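Local coordinates for protein pectate lyase 47 (Bacillus sp. TS-47, PDB 1VBL) that probably cleaves pectate, the polygalacturonate backbone of pectin, by calcium-dependent beta-elimination, as a thermostable secreted lyase of polysaccharide lyase family 1, at residues V319-S331 / V386-P400. Numbering follows the deposited sequence.
Sequences VFSQIYAQNNYFS and VTWKPMFYHVIHPTP
Val386 opens the contact with CG1 at the edge of the Tyr324 ring, 4.2 Å from CE2. Trp388 meets the strand with both an edge and a face. NE1, at the indole edge, gives a weak, bent hydrogen bond to Gln322 O (2.9 Å), and a water that donates to Ile323 O takes a second weak bond from NE1; one indole face receives the edge of Tyr324, the planes 73° apart. The Tyr324 ring swings out opposite its backbone N (chi1 -166°), which lays one face against Pro390, whose CD sits 3.4 Å from the ring centroid in a CH-pi contact. Cut back to an alanine, Tyr324 would probably leave Pro390 CD without its aromatic face and the indole without its edge-on neighbour. Tyr393 OH reaches Gln326 NE2 through a second water, the bond to NE2 being weak, while His295 holds Gln326 OE1. Ile396 turns CD1 onto this amide and CG2 toward Asn327 ND2 (3.7 Å). That ND2 donates an almost straight bond to His397 O (2.9 Å, 174°); His397 O lies in the amide plane of Asn327, whereas ND2 approaches from above the carbonyl plane. Thr399 closes in on Asn327 CB with OG1, which hydrogen-bonds Gly356 O, and Thr399 O meets the edge of the Tyr329 ring 3.4 Å from CD1. The loop between strand 383-384 and helix 402-409 thus runs along the outside of the parallel beta-helix, covering strand 322-332 where it lies between strands 293-303 and 351-361.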
loop_
_atom_site.group_PDB
_atom_site.type_symbol
_atom_site.label_atom_id
_atom_site.label_comp_id
_atom_site.label_asym_id
_atom_site.label_seq_id
_atom_site.Cartn_x
_atom_site.Cartn_y
_atom_site.Cartn_z
ATOM N N VAL A 319 -7.993 15.107 6.261
ATOM C CA VAL A 319 -7.647 16.334 6.959
ATOM C C VAL A 319 -6.300 16.923 6.574
ATOM O O VAL A 319 -5.283 16.228 6.534
ATOM C CB VAL A 319 -7.682 16.134 8.491
ATOM C CG1 VAL A 319 -9.105 15.806 8.934
ATOM C CG2 VAL A 319 -6.718 15.025 8.901
ATOM N N PHE A 320 -6.323 18.219 6.281
ATOM C CA PHE A 320 -5.146 18.988 5.912
ATOM C C PHE A 320 -4.357 18.446 4.729
ATOM O O PHE A 320 -3.182 18.769 4.572
ATOM C CB PHE A 320 -4.213 19.127 7.118
ATOM C CG PHE A 320 -4.895 19.642 8.351
ATOM C CD1 PHE A 320 -5.285 18.769 9.361
ATOM C CD2 PHE A 320 -5.182 20.997 8.488
ATOM C CE1 PHE A 320 -5.951 19.235 10.491
ATOM C CE2 PHE A 320 -5.849 21.476 9.616
ATOM C CZ PHE A 320 -6.235 20.593 10.620
ATOM N N SER A 321 -4.992 17.632 3.897
ATOM C CA SER A 321 -4.295 17.075 2.746
ATOM C C SER A 321 -4.066 18.147 1.685
ATOM O O SER A 321 -4.819 19.119 1.589
ATOM C CB SER A 321 -5.095 15.912 2.152
ATOM O OG SER A 321 -6.430 16.303 1.875
ATOM N N GLN A 322 -3.011 17.974 0.900
ATOM C CA GLN A 322 -2.698 18.918 -0.161
ATOM C C GLN A 322 -2.415 18.131 -1.433
ATOM O O GLN A 322 -1.295 18.118 -1.949
ATOM C CB GLN A 322 -1.493 19.780 0.223
ATOM C CG GLN A 322 -1.747 20.700 1.413
ATOM C CD GLN A 322 -0.580 21.632 1.691
ATOM O OE1 GLN A 322 -0.222 22.462 0.854
ATOM N NE2 GLN A 322 0.019 21.495 2.868
ATOM N N ILE A 323 -3.447 17.464 -1.928
ATOM C CA ILE A 323 -3.323 16.671 -3.142
ATOM C C ILE A 323 -3.219 17.564 -4.376
ATOM O O ILE A 323 -3.943 18.549 -4.505
ATOM C CB ILE A 323 -4.541 15.735 -3.310
ATOM C CG1 ILE A 323 -4.550 14.699 -2.184
ATOM C CG2 ILE A 323 -4.502 15.063 -4.684
ATOM C CD1 ILE A 323 -5.858 13.936 -2.056
ATOM N N TYR A 324 -2.302 17.216 -5.271
ATOM C CA TYR A 324 -2.120 17.943 -6.522
ATOM C C TYR A 324 -2.149 16.837 -7.576
ATOM O O TYR A 324 -1.168 16.117 -7.758
ATOM C CB TYR A 324 -0.771 18.675 -6.525
ATOM C CG TYR A 324 -0.625 19.726 -7.611
ATOM C CD1 TYR A 324 -0.496 19.363 -8.954
ATOM C CD2 TYR A 324 -0.619 21.087 -7.292
ATOM C CE1 TYR A 324 -0.364 20.333 -9.956
ATOM C CE2 TYR A 324 -0.487 22.064 -8.284
ATOM C CZ TYR A 324 -0.360 21.680 -9.612
ATOM O OH TYR A 324 -0.227 22.641 -10.591
ATOM N N ALA A 325 -3.292 16.693 -8.245
ATOM C CA ALA A 325 -3.487 15.650 -9.250
ATOM C C ALA A 325 -3.409 16.172 -10.682
ATOM O O ALA A 325 -4.064 17.152 -11.032
ATOM C CB ALA A 325 -4.836 14.967 -9.020
ATOM N N GLN A 326 -2.617 15.495 -11.512
ATOM C CA GLN A 326 -2.446 15.894 -12.904
ATOM C C GLN A 326 -2.506 14.750 -13.906
ATOM O O GLN A 326 -1.857 13.720 -13.734
ATOM C CB GLN A 326 -1.090 16.578 -13.109
ATOM C CG GLN A 326 -0.917 17.938 -12.480
ATOM C CD GLN A 326 0.471 18.490 -12.743
ATOM O OE1 GLN A 326 1.426 18.170 -12.036
ATOM N NE2 GLN A 326 0.594 19.304 -13.782
ATOM N N ASN A 327 -3.276 14.957 -14.967
ATOM C CA ASN A 327 -3.367 14.002 -16.060
ATOM C C ASN A 327 -3.514 12.523 -15.704
ATOM O O ASN A 327 -2.732 11.684 -16.162
ATOM C CB ASN A 327 -2.148 14.204 -16.967
ATOM C CG ASN A 327 -2.059 15.625 -17.500
ATOM O OD1 ASN A 327 -2.779 16.514 -17.037
ATOM N ND2 ASN A 327 -1.174 15.849 -18.469
ATOM N N ASN A 328 -4.517 12.212 -14.891
ATOM C CA ASN A 328 -4.790 10.835 -14.515
ATOM C C ASN A 328 -5.951 10.394 -15.391
ATOM O O ASN A 328 -6.814 11.200 -15.738
ATOM C CB ASN A 328 -5.157 10.735 -13.035
ATOM C CG ASN A 328 -4.035 11.197 -12.136
ATOM O OD1 ASN A 328 -4.027 12.338 -11.668
ATOM N ND2 ASN A 328 -3.066 10.323 -11.909
ATOM N N TYR A 329 -5.964 9.116 -15.743
ATOM C CA TYR A 329 -6.989 8.563 -16.622
ATOM C C TYR A 329 -7.815 7.488 -15.923
ATOM O O TYR A 329 -7.263 6.514 -15.410
ATOM C CB TYR A 329 -6.297 7.967 -17.850
ATOM C CG TYR A 329 -7.190 7.682 -19.036
ATOM C CD1 TYR A 329 -6.988 8.341 -20.244
ATOM C CD2 TYR A 329 -8.206 6.726 -18.966
ATOM C CE1 TYR A 329 -7.769 8.058 -21.361
ATOM C CE2 TYR A 329 -8.998 6.432 -20.084
ATOM C CZ TYR A 329 -8.768 7.106 -21.278
ATOM O OH TYR A 329 -9.530 6.832 -22.390
ATOM N N PHE A 330 -9.137 7.661 -15.918
ATOM C CA PHE A 330 -10.037 6.692 -15.290
ATOM C C PHE A 330 -10.901 5.986 -16.328
ATOM O O PHE A 330 -11.456 6.624 -17.222
ATOM C CB PHE A 330 -10.986 7.368 -14.289
ATOM C CG PHE A 330 -10.309 7.916 -13.068
ATOM C CD1 PHE A 330 -9.648 9.139 -13.112
ATOM C CD2 PHE A 330 -10.362 7.218 -11.863
ATOM C CE1 PHE A 330 -9.051 9.663 -11.973
ATOM C CE2 PHE A 330 -9.768 7.728 -10.715
ATOM C CZ PHE A 330 -9.110 8.956 -10.768
ATOM N N SER A 331 -11.026 4.673 -16.186
ATOM C CA SER A 331 -11.842 3.874 -17.091
ATOM C C SER A 331 -12.777 2.992 -16.270
ATOM O O SER A 331 -12.334 2.283 -15.371
ATOM C CB SER A 331 -10.951 2.995 -17.971
ATOM O OG SER A 331 -11.727 2.209 -18.855
ATOM N N VAL A 386 -4.470 26.175 -6.026
ATOM C CA VAL A 386 -3.064 25.819 -5.914
ATOM C C VAL A 386 -2.478 26.394 -4.631
ATOM O O VAL A 386 -2.390 27.612 -4.477
ATOM C CB VAL A 386 -2.256 26.367 -7.108
ATOM C CG1 VAL A 386 -0.780 26.048 -6.930
ATOM C CG2 VAL A 386 -2.779 25.771 -8.409
ATOM N N THR A 387 -2.095 25.518 -3.709
ATOM C CA THR A 387 -1.499 25.948 -2.447
ATOM C C THR A 387 -0.001 25.670 -2.473
ATOM O O THR A 387 0.755 26.181 -1.648
ATOM C CB THR A 387 -2.124 25.221 -1.241
ATOM O OG1 THR A 387 -2.132 23.810 -1.483
ATOM C CG2 THR A 387 -3.547 25.708 -1.004
ATOM N N TRP A 388 0.415 24.844 -3.426
ATOM C CA TRP A 388 1.820 24.504 -3.603
ATOM C C TRP A 388 2.005 24.049 -5.044
ATOM O O TRP A 388 1.040 23.671 -5.711
ATOM C CB TRP A 388 2.252 23.394 -2.635
ATOM C CG TRP A 388 1.609 22.053 -2.881
ATOM C CD1 TRP A 388 0.298 21.729 -2.711
ATOM C CD2 TRP A 388 2.266 20.853 -3.317
ATOM N NE1 TRP A 388 0.092 20.402 -3.011
ATOM C CE2 TRP A 388 1.284 19.841 -3.386
ATOM C CE3 TRP A 388 3.590 20.535 -3.656
ATOM C CZ2 TRP A 388 1.582 18.529 -3.780
ATOM C CZ3 TRP A 388 3.889 19.225 -4.047
ATOM C CH2 TRP A 388 2.883 18.241 -4.104
ATOM N N LYS A 389 3.239 24.092 -5.528
ATOM C CA LYS A 389 3.516 23.684 -6.896
ATOM C C LYS A 389 4.564 22.577 -6.900
ATOM O O LYS A 389 5.701 22.789 -6.475
ATOM C CB LYS A 389 4.024 24.884 -7.701
ATOM C CG LYS A 389 3.225 26.156 -7.448
ATOM C CD LYS A 389 2.305 26.511 -8.602
ATOM C CE LYS A 389 3.083 27.109 -9.760
ATOM N NZ LYS A 389 2.170 27.702 -10.775
ATOM N N PRO A 390 4.185 21.375 -7.366
ATOM C CA PRO A 390 5.115 20.240 -7.419
ATOM C C PRO A 390 6.301 20.590 -8.310
ATOM O O PRO A 390 6.121 21.079 -9.426
ATOM C CB PRO A 390 4.272 19.123 -8.026
ATOM C CG PRO A 390 2.880 19.482 -7.616
ATOM C CD PRO A 390 2.847 20.973 -7.828
ATOM N N MET A 391 7.508 20.336 -7.825
ATOM C CA MET A 391 8.697 20.636 -8.606
ATOM C C MET A 391 9.451 19.357 -8.962
ATOM O O MET A 391 10.214 19.322 -9.929
ATOM C CB MET A 391 9.609 21.580 -7.820
ATOM C CG MET A 391 10.001 22.844 -8.572
ATOM S SD MET A 391 8.581 23.837 -9.093
ATOM C CE MET A 391 8.271 24.808 -7.618
ATOM N N PHE A 392 9.215 18.299 -8.192
ATOM C CA PHE A 392 9.905 17.040 -8.422
ATOM C C PHE A 392 9.314 16.091 -9.446
ATOM O O PHE A 392 8.653 15.113 -9.099
ATOM C CB PHE A 392 10.102 16.290 -7.100
ATOM C CG PHE A 392 11.071 16.955 -6.173
ATOM C CD1 PHE A 392 10.637 17.523 -4.980
ATOM C CD2 PHE A 392 12.419 17.039 -6.506
ATOM C CE1 PHE A 392 11.534 18.172 -4.129
ATOM C CE2 PHE A 392 13.326 17.685 -5.663
ATOM C CZ PHE A 392 12.880 18.254 -4.473
ATOM N N TYR A 393 9.558 16.391 -10.715
ATOM C CA TYR A 393 9.122 15.527 -11.797
ATOM C C TYR A 393 9.916 15.872 -13.044
ATOM O O TYR A 393 10.303 17.023 -13.251
ATOM C CB TYR A 393 7.612 15.646 -12.066
ATOM C CG TYR A 393 7.128 16.992 -12.562
ATOM C CD1 TYR A 393 6.750 17.996 -11.668
ATOM C CD2 TYR A 393 7.001 17.246 -13.928
ATOM C CE1 TYR A 393 6.248 19.218 -12.124
ATOM C CE2 TYR A 393 6.503 18.462 -14.395
ATOM C CZ TYR A 393 6.127 19.440 -13.488
ATOM O OH TYR A 393 5.608 20.630 -13.944
ATOM N N HIS A 394 10.183 14.860 -13.858
ATOM C CA HIS A 394 10.924 15.064 -15.092
ATOM C C HIS A 394 9.963 15.348 -16.237
ATOM O O HIS A 394 10.164 16.283 -17.012
ATOM C CB HIS A 394 11.759 13.824 -15.417
ATOM C CG HIS A 394 13.026 13.724 -14.626
ATOM N ND1 HIS A 394 14.270 13.914 -15.187
ATOM C CD2 HIS A 394 13.239 13.474 -13.312
ATOM C CE1 HIS A 394 15.196 13.783 -14.254
ATOM N NE2 HIS A 394 14.598 13.517 -13.106
ATOM N N VAL A 395 8.908 14.542 -16.330
ATOM C CA VAL A 395 7.933 14.694 -17.395
ATOM C C VAL A 395 6.534 14.266 -16.986
ATOM O O VAL A 395 6.361 13.276 -16.281
ATOM C CB VAL A 395 8.299 13.823 -18.621
ATOM C CG1 VAL A 395 7.319 14.088 -19.759
ATOM C CG2 VAL A 395 9.723 14.094 -19.058
ATOM N N ILE A 396 5.540 15.018 -17.439
ATOM C CA ILE A 396 4.150 14.671 -17.188
ATOM C C ILE A 396 3.572 14.445 -18.577
ATOM O O ILE A 396 3.562 15.350 -19.411
ATOM C CB ILE A 396 3.375 15.802 -16.486
ATOM C CG1 ILE A 396 3.946 16.029 -15.083
ATOM C CG2 ILE A 396 1.898 15.431 -16.394
ATOM C CD1 ILE A 396 3.268 17.136 -14.315
ATOM N N HIS A 397 3.116 13.227 -18.840
ATOM C CA HIS A 397 2.560 12.908 -20.148
ATOM C C HIS A 397 1.131 13.387 -20.323
ATOM O O HIS A 397 0.395 13.547 -19.346
ATOM C CB HIS A 397 2.605 11.402 -20.382
ATOM C CG HIS A 397 3.968 10.812 -20.225
ATOM N ND1 HIS A 397 5.024 11.154 -21.042
ATOM C CD2 HIS A 397 4.457 9.925 -19.328
ATOM C CE1 HIS A 397 6.104 10.502 -20.654
ATOM N NE2 HIS A 397 5.788 9.750 -19.615
ATOM N N PRO A 398 0.726 13.639 -21.578
ATOM C CA PRO A 398 -0.633 14.094 -21.876
ATOM C C PRO A 398 -1.568 12.956 -21.492
ATOM O O PRO A 398 -1.304 11.799 -21.804
ATOM C CB PRO A 398 -0.593 14.352 -23.382
ATOM C CG PRO A 398 0.474 13.403 -23.869
ATOM C CD PRO A 398 1.533 13.535 -22.808
ATOM N N THR A 399 -2.665 13.289 -20.826
ATOM C CA THR A 399 -3.602 12.278 -20.349
ATOM C C THR A 399 -4.023 11.165 -21.312
ATOM O O THR A 399 -4.094 9.997 -20.918
ATOM C CB THR A 399 -4.867 12.943 -19.782
ATOM O OG1 THR A 399 -4.495 14.117 -19.049
ATOM C CG2 THR A 399 -5.587 11.977 -18.830
ATOM N N PRO A 400 -4.309 11.491 -22.581
ATOM C CA PRO A 400 -4.713 10.373 -23.443
ATOM C C PRO A 400 -3.645 9.306 -23.715
ATOM O O PRO A 400 -3.968 8.193 -24.127
ATOM C CB PRO A 400 -5.224 11.068 -24.713
ATOM C CG PRO A 400 -4.565 12.409 -24.692
ATOM C CD PRO A 400 -4.524 12.791 -23.240
HETATM O O HOH W 1 -2.913 20.754 -3.065
HETATM O O HOH W 2 3.006 20.981 -12.479
#